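Local coordinates for fructokinase (Vibrio cholerae serotype O1, PDB 5EYN), which catalyses the ATP-dependent phosphorylation of fructose as a fructokinase of the PfkB (ribokinase-like) carbohydrate kinase family, at residues A[292-297]-A[317-322]; A[56-61]-A[313-318]; A[274-279]-A[286-291]. All blocks are in the same frame, centred on the assembly; numbering follows the deposited sequence.

Contact 1: A[292-297]-A[317-322]; sequences VKWANG and ALYAFL. With ADP (adenosine-5'-diphosphate), chain E.
Helix 285-302 lends Asn296 to the nucleotide site of this ribokinase-like kinase, and on another side its Trp294 and Gly297 pack against Leu318, Tyr319, Phe321 and Leu322 of the C-terminal helix 315-322. The two short helical segments run nearly perpendicular, at 98°, with axes 10.1 Å apart. Leu318 brings its CD2 methyl above the indole at the CE3 atom, with Trp294 CE3 at 3.3 Å from Leu318 CD2. The leucine holds CG anti to its backbone N (chi1 -180°), which sets CG toward helix 285-302, and its other branch, CD1, meets the backbone of Gly297, 3.7 Å from Gly297 C. At the far end of the indole, Trp294 points the edge of its six-membered ring at the face of Tyr319 in an offset edge-to-face pair, planes 81° apart and centroids separated by 5.4 Å. The phenol oxygen lies beside that same edge, in the indole plane, Tyr319 OH being 3.3 Å from Trp294 CZ2. At Gly297, which has no side chain, the partners lie directly on the backbone: Phe321 CE2 and Leu322 CD2 are both 4.1 Å from Gly297 CA, and Leu322 CD2 also rests against Lys293 O. Asn296 turns away from helix 315-322 and accepts a hydrogen bond at OD1 from ADP O2', 2.8 Å long, while its ND2 is held by Val251 O. The guanidinium of Arg275 makes a cation-pi contact with Trp294, and Phe321 reaches Val256, whose carbonyl binds ADP. Between the helices the chemistry is chiefly apolar and aromatic, whereas the polar grip on the ribose comes from Asn296, the residue before Gly297; packing and nucleotide binding thus use separate directions of one helical segment.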
loop_
_atom_site.group_PDB
_atom_site.type_symbol
_atom_site.label_atom_id
_atom_site.label_comp_id
_atom_site.label_asym_id
_atom_site.label_seq_id
_atom_site.Cartn_x
_atom_site.Cartn_y
_atom_site.Cartn_z
ATOM N N VAL A 292 -20.407 -7.368 28.414
ATOM C CA VAL A 292 -19.041 -7.893 28.397
ATOM C C VAL A 292 -19.039 -9.399 28.114
ATOM O O VAL A 292 -18.137 -9.904 27.452
ATOM C CB VAL A 292 -18.291 -7.563 29.701
ATOM C CG1 VAL A 292 -16.918 -8.212 29.751
ATOM C CG2 VAL A 292 -18.130 -6.061 29.830
ATOM N N LYS A 293 -20.051 -10.113 28.580
ATOM C CA LYS A 293 -20.164 -11.519 28.233
ATOM C C LYS A 293 -20.316 -11.675 26.719
ATOM O O LYS A 293 -19.673 -12.524 26.103
ATOM C CB LYS A 293 -21.362 -12.132 28.967
ATOM C CG LYS A 293 -21.673 -13.571 28.619
ATOM C CD LYS A 293 -22.854 -14.108 29.455
ATOM C CE LYS A 293 -23.110 -15.592 29.186
ATOM N NZ LYS A 293 -24.207 -16.121 30.037
ATOM N N TRP A 294 -21.170 -10.858 26.116
ATOM C CA TRP A 294 -21.295 -10.841 24.663
ATOM C C TRP A 294 -19.967 -10.472 24.014
ATOM O O TRP A 294 -19.554 -11.090 23.032
ATOM C CB TRP A 294 -22.362 -9.839 24.221
ATOM C CG TRP A 294 -23.781 -10.347 24.307
ATOM C CD1 TRP A 294 -24.389 -10.941 25.385
ATOM C CD2 TRP A 294 -24.763 -10.309 23.268
ATOM N NE1 TRP A 294 -25.688 -11.270 25.073
ATOM C CE2 TRP A 294 -25.940 -10.894 23.780
ATOM C CE3 TRP A 294 -24.765 -9.827 21.957
ATOM C CZ2 TRP A 294 -27.099 -11.013 23.021
ATOM C CZ3 TRP A 294 -25.908 -9.955 21.203
ATOM C CH2 TRP A 294 -27.063 -10.537 21.738
ATOM N N ALA A 295 -19.318 -9.431 24.534
ATOM C CA ALA A 295 -18.042 -8.976 24.002
ATOM C C ALA A 295 -17.008 -10.101 23.962
ATOM O O ALA A 295 -16.315 -10.303 22.961
ATOM C CB ALA A 295 -17.523 -7.814 24.842
ATOM N N ASN A 296 -16.903 -10.842 25.063
ATOM C CA ASN A 296 -15.955 -11.945 25.116
ATOM C C ASN A 296 -16.290 -13.015 24.076
ATOM O O ASN A 296 -15.391 -13.559 23.446
ATOM C CB ASN A 296 -15.940 -12.576 26.500
ATOM C CG ASN A 296 -15.062 -11.848 27.490
ATOM O OD1 ASN A 296 -14.052 -11.231 27.140
ATOM N ND2 ASN A 296 -15.419 -11.971 28.758
ATOM N N GLY A 297 -17.570 -13.307 23.894
ATOM C CA GLY A 297 -17.961 -14.304 22.914
ATOM C C GLY A 297 -17.654 -13.879 21.499
ATOM O O GLY A 297 -17.191 -14.663 20.691
ATOM N N ALA A 317 -25.088 -17.504 15.998
ATOM C CA ALA A 317 -23.779 -18.087 16.274
ATOM C C ALA A 317 -23.338 -17.752 17.682
ATOM O O ALA A 317 -22.767 -18.585 18.383
ATOM C CB ALA A 317 -22.740 -17.594 15.261
ATOM N N LEU A 318 -23.542 -16.501 18.090
ATOM C CA LEU A 318 -23.087 -16.076 19.403
ATOM C C LEU A 318 -23.831 -16.796 20.520
ATOM O O LEU A 318 -23.223 -17.304 21.455
ATOM C CB LEU A 318 -23.227 -14.569 19.566
ATOM C CG LEU A 318 -22.766 -14.015 20.919
ATOM C CD1 LEU A 318 -21.289 -14.234 21.135
ATOM C CD2 LEU A 318 -23.091 -12.551 21.002
ATOM N N TYR A 319 -25.150 -16.849 20.420
ATOM C CA TYR A 319 -25.927 -17.563 21.417
ATOM C C TYR A 319 -25.507 -19.030 21.514
ATOM O O TYR A 319 -25.381 -19.571 22.606
ATOM C CB TYR A 319 -27.425 -17.447 21.121
ATOM C CG TYR A 319 -28.076 -16.177 21.619
ATOM C CD1 TYR A 319 -28.049 -15.841 22.964
ATOM C CD2 TYR A 319 -28.763 -15.328 20.750
ATOM C CE1 TYR A 319 -28.674 -14.688 23.430
ATOM C CE2 TYR A 319 -29.393 -14.174 21.212
ATOM C CZ TYR A 319 -29.342 -13.868 22.547
ATOM O OH TYR A 319 -29.967 -12.722 22.996
ATOM N N ALA A 320 -25.268 -19.670 20.376
ATOM C CA ALA A 320 -24.853 -21.070 20.373
ATOM C C ALA A 320 -23.527 -21.258 21.106
ATOM O O ALA A 320 -23.330 -22.219 21.849
ATOM C CB ALA A 320 -24.753 -21.569 18.948
ATOM N N PHE A 321 -22.606 -20.322 20.891
ATOM C CA PHE A 321 -21.296 -20.383 21.514
ATOM C C PHE A 321 -21.344 -20.112 23.013
ATOM O O PHE A 321 -20.617 -20.740 23.788
ATOM C CB PHE A 321 -20.377 -19.359 20.840
ATOM C CG PHE A 321 -18.973 -19.364 21.369
ATOM C CD1 PHE A 321 -18.090 -20.387 21.053
ATOM C CD2 PHE A 321 -18.534 -18.339 22.176
ATOM C CE1 PHE A 321 -16.802 -20.369 21.541
ATOM C CE2 PHE A 321 -17.248 -18.322 22.660
ATOM C CZ PHE A 321 -16.382 -19.328 22.343
ATOM N N LEU A 322 -22.207 -19.183 23.415
ATOM C CA LEU A 322 -22.302 -18.758 24.812
ATOM C C LEU A 322 -22.993 -19.797 25.677
ATOM O O LEU A 322 -22.811 -19.809 26.887
ATOM C CB LEU A 322 -23.077 -17.443 24.928
ATOM C CG LEU A 322 -22.434 -16.192 24.341
ATOM C CD1 LEU A 322 -23.403 -15.034 24.429
ATOM C CD2 LEU A 322 -21.137 -15.834 25.060
HETATM P PB ADP E . -7.149 -8.048 19.104
HETATM O O1B ADP E . -8.125 -7.645 18.030
HETATM O O2B ADP E . -6.271 -6.879 19.489
HETATM O O3B ADP E . -6.296 -9.174 18.576
HETATM P PA ADP E . -7.327 -9.377 21.546
HETATM O O1A ADP E . -6.594 -10.497 20.827
HETATM O O2A ADP E . -6.278 -8.509 22.204
HETATM O O3A ADP E . -7.975 -8.543 20.372
HETATM O "O5'" ADP E . -8.311 -9.909 22.693
HETATM C "C5'" ADP E . -9.521 -9.287 22.950
HETATM C "C4'" ADP E . -10.646 -10.197 23.384
HETATM O "O4'" ADP E . -10.801 -11.251 22.461
HETATM C "C3'" ADP E . -10.506 -10.814 24.730
HETATM O "O3'" ADP E . -10.946 -9.951 25.734
HETATM C "C2'" ADP E . -11.382 -11.994 24.604
HETATM O "O2'" ADP E . -12.721 -11.686 24.699
HETATM C "C1'" ADP E . -11.121 -12.392 23.207
HETATM N N9 ADP E . -10.056 -13.342 23.050
HETATM C C8 ADP E . -8.807 -13.119 22.601
HETATM N N7 ADP E . -8.124 -14.253 22.571
HETATM C C5 ADP E . -8.913 -15.240 22.997
HETATM C C6 ADP E . -8.775 -16.607 23.173
HETATM N N6 ADP E . -7.540 -17.268 22.890
HETATM N N1 ADP E . -9.807 -17.311 23.629
HETATM C C2 ADP E . -10.997 -16.753 23.914
HETATM N N3 ADP E . -11.176 -15.420 23.756
HETATM C C4 ADP E . -10.161 -14.671 23.306
#

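Contact 2: A[56-61]-A[313-318]; sequences RLSGRS and PNQAAL
Residues 56-61 carry the chain out of helix 46-56, and the backbones come nearest at Leu57 and Asn314, whose CA atoms are 4.8 Å apart just where helix 315-322 begins. Arg56 O points at this junction: it takes a CA-H...O contact from Asn314 CA at 3.4 Å, and a water that donates to Arg56 O accepts from Gln315 N, so the first turn of the helix is joined to the carbonyl through solvent. Gln315 reaches back with a chain extended beyond CG and donates from NE2 to Leu57 O, 2.9 Å away. The N-H...O angle of this bond is 156°, and the donor is tilted 26° from the carbonyl plane. Leu57 O accepts a second bond, from Ser58 OG at 2.6 Å, this one in the carbonyl plane on a lone pair. One helix thus ends where another starts. Ser58, with positive phi, is the C-prime residue of a Schellman motif closing helix 46-56, while Asn314 is the N-cap of helix 315-322, its OD1 accepting from Ala317 N at 2.9 Å. The asparagine CG sits between the backbone N and the carbonyl carbon (chi1 55°), and OD1 receives the amide nearly in line with its C=O bond. Beneath these polar links, Leu57 turns its CD2 branch inward, 3.5 Å from Pro313 O and 4.1 Å from Leu318 CD2, with Cys298 of helix 285-302 also touching Leu57. Arg56 sets its CB against Pro313 O at 3.5 Å; farther out its guanidinium forms a salt bridge with Glu83 and donates from NH1 to the carbonyls of Thr310 and Leu312, tying the end of helix 46-56 to the chain leading into Pro313.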
loop_
_atom_site.group_PDB
_atom_site.type_symbol
_atom_site.label_atom_id
_atom_site.label_comp_id
_atom_site.label_asym_id
_atom_site.label_seq_id
_atom_site.Cartn_x
_atom_site.Cartn_y
_atom_site.Cartn_z
ATOM N N ARG A 56 -23.722 -6.987 12.275
ATOM C CA ARG A 56 -23.918 -8.430 12.193
ATOM C C ARG A 56 -24.787 -8.929 13.323
ATOM O O ARG A 56 -25.464 -9.937 13.175
ATOM C CB ARG A 56 -22.586 -9.155 12.224
ATOM C CG ARG A 56 -21.788 -8.953 10.967
ATOM C CD ARG A 56 -21.313 -10.229 10.408
ATOM N NE ARG A 56 -20.562 -10.029 9.176
ATOM C CZ ARG A 56 -19.509 -10.742 8.826
ATOM N NH1 ARG A 56 -19.072 -11.702 9.617
ATOM N NH2 ARG A 56 -18.901 -10.491 7.686
ATOM N N LEU A 57 -24.767 -8.233 14.449
ATOM C CA LEU A 57 -25.589 -8.574 15.604
ATOM C C LEU A 57 -26.968 -7.922 15.514
ATOM O O LEU A 57 -27.731 -8.003 16.459
ATOM C CB LEU A 57 -24.878 -8.157 16.898
ATOM C CG LEU A 57 -23.598 -8.924 17.250
ATOM C CD1 LEU A 57 -22.853 -8.199 18.371
ATOM C CD2 LEU A 57 -23.912 -10.354 17.640
ATOM N N SER A 58 -27.279 -7.321 14.366
ATOM C CA SER A 58 -28.581 -6.699 14.088
ATOM C C SER A 58 -28.700 -5.292 14.697
ATOM O O SER A 58 -29.796 -4.758 14.830
ATOM C CB SER A 58 -29.745 -7.600 14.535
ATOM O OG SER A 58 -30.140 -7.283 15.854
ATOM N N GLY A 59 -27.570 -4.687 15.049
ATOM C CA GLY A 59 -27.578 -3.343 15.577
ATOM C C GLY A 59 -27.554 -2.289 14.492
ATOM O O GLY A 59 -27.448 -2.577 13.301
ATOM N N ARG A 60 -27.633 -1.049 14.936
ATOM C CA ARG A 60 -27.705 0.105 14.066
ATOM C C ARG A 60 -26.376 0.830 14.105
ATOM O O ARG A 60 -26.111 1.591 15.021
ATOM C CB ARG A 60 -28.806 1.027 14.579
ATOM C CG ARG A 60 -29.170 2.158 13.671
ATOM C CD ARG A 60 -30.152 3.038 14.399
ATOM N NE ARG A 60 -30.900 3.926 13.526
ATOM C CZ ARG A 60 -31.812 4.782 13.969
ATOM N NH1 ARG A 60 -32.467 5.563 13.121
ATOM N NH2 ARG A 60 -32.075 4.852 15.268
ATOM N N SER A 61 -25.537 0.595 13.113
ATOM C CA SER A 61 -24.238 1.245 13.075
ATOM C C SER A 61 -24.113 2.088 11.807
ATOM O O SER A 61 -24.727 1.807 10.778
ATOM C CB SER A 61 -23.108 0.218 13.197
ATOM O OG SER A 61 -23.067 -0.606 12.067
ATOM N N PRO A 313 -19.629 -12.561 14.554
ATOM C CA PRO A 313 -20.797 -13.450 14.611
ATOM C C PRO A 313 -22.127 -12.733 14.495
ATOM O O PRO A 313 -22.270 -11.548 14.825
ATOM C CB PRO A 313 -20.668 -14.097 15.995
ATOM C CG PRO A 313 -19.973 -13.064 16.824
ATOM C CD PRO A 313 -18.971 -12.446 15.866
ATOM N N ASN A 314 -23.128 -13.459 14.027
ATOM C CA ASN A 314 -24.510 -13.044 14.214
ATOM C C ASN A 314 -25.019 -13.580 15.539
ATOM O O ASN A 314 -24.322 -14.308 16.250
ATOM C CB ASN A 314 -25.404 -13.474 13.032
ATOM C CG ASN A 314 -25.360 -14.964 12.738
ATOM O OD1 ASN A 314 -25.116 -15.802 13.608
ATOM N ND2 ASN A 314 -25.623 -15.297 11.483
ATOM N N GLN A 315 -26.245 -13.231 15.889
ATOM C CA GLN A 315 -26.783 -13.650 17.164
ATOM C C GLN A 315 -26.933 -15.171 17.272
ATOM O O GLN A 315 -26.661 -15.728 18.324
ATOM C CB GLN A 315 -28.108 -12.971 17.439
ATOM C CG GLN A 315 -27.948 -11.509 17.810
ATOM C CD GLN A 315 -29.208 -10.905 18.362
ATOM O OE1 GLN A 315 -30.078 -11.603 18.877
ATOM N NE2 GLN A 315 -29.314 -9.591 18.273
ATOM N N ALA A 316 -27.337 -15.846 16.193
ATOM C CA ALA A 316 -27.496 -17.294 16.256
ATOM C C ALA A 316 -26.177 -17.958 16.610
ATOM O O ALA A 316 -26.132 -18.852 17.447
ATOM C CB ALA A 316 -28.040 -17.853 14.940
ATOM N N ALA A 317 -25.088 -17.504 15.998
ATOM C CA ALA A 317 -23.779 -18.087 16.274
ATOM C C ALA A 317 -23.338 -17.752 17.682
ATOM O O ALA A 317 -22.767 -18.585 18.383
ATOM C CB ALA A 317 -22.740 -17.594 15.261
ATOM N N LEU A 318 -23.542 -16.501 18.090
ATOM C CA LEU A 318 -23.087 -16.076 19.403
ATOM C C LEU A 318 -23.831 -16.796 20.520
ATOM O O LEU A 318 -23.223 -17.304 21.455
ATOM C CB LEU A 318 -23.227 -14.569 19.566
ATOM C CG LEU A 318 -22.766 -14.015 20.919
ATOM C CD1 LEU A 318 -21.289 -14.234 21.135
ATOM C CD2 LEU A 318 -23.091 -12.551 21.002
HETATM O O HOH W 1 -27.617 -11.201 14.432
#

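Contact 3: A[274-279]-A[286-291]; sequences YRLSVA and ATILDA
Arg275 packs its CB against the methyl of Ala291, CB to CB 3.6 Å; beyond it the chain is bent at chi2 and chi3, which set CD and NE, and the guanidinium lies beside Asp290. The grip is side-on and ends on a single oxygen: NE lies 2.9 Å from Asp290 OD2 and NH2 lies 2.8 Å from the same Asp290 OD2. That oxygen is in the guanidinium plane for both donors. It is met nearly in line with its C-O bond by NE but from above the carboxylate plane by NH2, the two flat groups being turned 59° apart. Asp290 holds CG anti to the backbone N (chi1 172°), which sets the carboxylate carbon toward Arg275. Below the salt bridge, Leu276 brings CD2 to within 3.8 Å of Ala291 CB and more loosely up to Ile288 CG1. Ala279 meets Thr287 through their methyls, CB to CG2 at 3.4 Å, a tight carbon contact. Helix 264-278 and helix 285-302 form a helical hairpin through a short connection, their segments crossing at 151°. Asn284 OD1 accepts from Thr287 N near the start of the second helix. Two bonds to one oxygen, both in the guanidinium plane, probably limit rotation of the arginine group, and because that guanidinium also makes a cation-pi contact with Trp294, the carboxylate may help, at one remove, to position it on the indole.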
loop_
_atom_site.group_PDB
_atom_site.type_symbol
_atom_site.label_atom_id
_atom_site.label_comp_id
_atom_site.label_asym_id
_atom_site.label_seq_id
_atom_site.Cartn_x
_atom_site.Cartn_y
_atom_site.Cartn_z
ATOM N N TYR A 274 -22.861 -2.993 20.940
ATOM C CA TYR A 274 -24.174 -3.435 20.498
ATOM C C TYR A 274 -25.090 -3.544 21.723
ATOM O O TYR A 274 -26.191 -2.991 21.739
ATOM C CB TYR A 274 -24.125 -4.773 19.757
ATOM C CG TYR A 274 -25.523 -5.323 19.584
ATOM C CD1 TYR A 274 -26.428 -4.697 18.733
ATOM C CD2 TYR A 274 -25.969 -6.397 20.335
ATOM C CE1 TYR A 274 -27.732 -5.152 18.604
ATOM C CE2 TYR A 274 -27.261 -6.854 20.205
ATOM C CZ TYR A 274 -28.134 -6.220 19.342
ATOM O OH TYR A 274 -29.428 -6.662 19.201
ATOM N N ARG A 275 -24.647 -4.269 22.749
ATOM C CA ARG A 275 -25.500 -4.469 23.916
ATOM C C ARG A 275 -25.753 -3.167 24.705
ATOM O O ARG A 275 -26.863 -2.933 25.179
ATOM C CB ARG A 275 -24.942 -5.583 24.806
ATOM C CG ARG A 275 -25.050 -6.971 24.175
ATOM C CD ARG A 275 -26.485 -7.420 23.978
ATOM N NE ARG A 275 -27.053 -7.974 25.201
ATOM C CZ ARG A 275 -28.317 -8.356 25.336
ATOM N NH1 ARG A 275 -29.178 -8.210 24.338
ATOM N NH2 ARG A 275 -28.722 -8.869 26.483
ATOM N N LEU A 276 -24.755 -2.297 24.819
ATOM C CA LEU A 276 -24.994 -1.027 25.492
ATOM C C LEU A 276 -25.975 -0.186 24.684
ATOM O O LEU A 276 -26.833 0.490 25.256
ATOM C CB LEU A 276 -23.692 -0.251 25.730
ATOM C CG LEU A 276 -22.631 -0.943 26.596
ATOM C CD1 LEU A 276 -21.482 0.015 26.839
ATOM C CD2 LEU A 276 -23.193 -1.466 27.916
ATOM N N SER A 277 -25.889 -0.269 23.358
ATOM C CA SER A 277 -26.714 0.575 22.491
ATOM C C SER A 277 -28.204 0.216 22.554
ATOM O O SER A 277 -29.058 1.070 22.344
ATOM C CB SER A 277 -26.217 0.519 21.037
ATOM O OG SER A 277 -26.609 -0.672 20.368
ATOM N N VAL A 278 -28.519 -1.038 22.852
ATOM C CA VAL A 278 -29.920 -1.467 22.887
ATOM C C VAL A 278 -30.485 -1.468 24.308
ATOM O O VAL A 278 -31.666 -1.769 24.511
ATOM C CB VAL A 278 -30.117 -2.874 22.268
ATOM C CG1 VAL A 278 -29.675 -2.897 20.813
ATOM C CG2 VAL A 278 -29.382 -3.935 23.068
ATOM N N ALA A 279 -29.654 -1.115 25.284
ATOM C CA ALA A 279 -30.070 -1.107 26.682
ATOM C C ALA A 279 -30.892 0.123 27.022
ATOM O O ALA A 279 -30.611 1.228 26.560
ATOM C CB ALA A 279 -28.863 -1.165 27.593
ATOM N N ALA A 286 -25.822 -4.847 35.714
ATOM C CA ALA A 286 -26.210 -6.097 35.063
ATOM C C ALA A 286 -26.090 -5.982 33.550
ATOM O O ALA A 286 -25.653 -6.911 32.876
ATOM C CB ALA A 286 -27.632 -6.481 35.448
ATOM N N THR A 287 -26.496 -4.836 33.016
ATOM C CA THR A 287 -26.401 -4.585 31.588
ATOM C C THR A 287 -24.938 -4.609 31.146
ATOM O O THR A 287 -24.592 -5.195 30.130
ATOM C CB THR A 287 -27.024 -3.219 31.241
ATOM O OG1 THR A 287 -28.420 -3.251 31.541
ATOM C CG2 THR A 287 -26.839 -2.870 29.772
ATOM N N ILE A 288 -24.078 -3.938 31.897
ATOM C CA ILE A 288 -22.667 -3.893 31.550
ATOM C C ILE A 288 -22.057 -5.295 31.581
ATOM O O ILE A 288 -21.325 -5.680 30.666
ATOM C CB ILE A 288 -21.926 -2.947 32.494
ATOM C CG1 ILE A 288 -22.311 -1.511 32.150
ATOM C CG2 ILE A 288 -20.420 -3.155 32.422
ATOM C CD1 ILE A 288 -21.816 -0.498 33.142
ATOM N N LEU A 289 -22.322 -6.056 32.634
ATOM C CA LEU A 289 -21.674 -7.360 32.740
ATOM C C LEU A 289 -22.148 -8.307 31.642
ATOM O O LEU A 289 -21.363 -9.089 31.106
ATOM C CB LEU A 289 -21.918 -7.967 34.117
ATOM C CG LEU A 289 -21.251 -7.228 35.278
ATOM C CD1 LEU A 289 -21.738 -7.824 36.580
ATOM C CD2 LEU A 289 -19.736 -7.304 35.200
ATOM N N ASP A 290 -23.432 -8.242 31.311
ATOM C CA ASP A 290 -23.964 -9.008 30.184
ATOM C C ASP A 290 -23.340 -8.553 28.856
ATOM O O ASP A 290 -23.026 -9.376 27.990
ATOM C CB ASP A 290 -25.491 -8.860 30.134
ATOM C CG ASP A 290 -26.093 -9.473 28.892
ATOM O OD1 ASP A 290 -26.352 -10.686 28.909
ATOM O OD2 ASP A 290 -26.308 -8.755 27.897
ATOM N N ALA A 291 -23.154 -7.248 28.688
ATOM C CA ALA A 291 -22.546 -6.734 27.459
ATOM C C ALA A 291 -21.123 -7.243 27.301
ATOM O O ALA A 291 -20.700 -7.557 26.190
ATOM C CB ALA A 291 -22.568 -5.214 27.431
#

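In the fold
Contacts 1, 2 and 3 lie on the same side of the chain's centre and meet around Trp294. Its indole spans them: CH2 comes 4.0 Å from Gln315 CD and CZ3 4.1 Å from Leu57 CD2, both of contact 2, and CE2 is 3.4 Å from Arg275 NE of contact 3. Tyr274, in segment 274-279, touches both other contacts, its CE2 being 3.5 Å from Trp294 CZ3 and its CZ 3.4 Å from Leu57 O. Contacts 1 and 3 use successive parts of helix 285-302, and contacts 1 and 2 share Leu318. Contact 1 reaches ADP directly through Asn296; in contact 2 the Leu318 side chain is about 10 Å from ADP, and in contact 3 that of Ala291 about 12 Å.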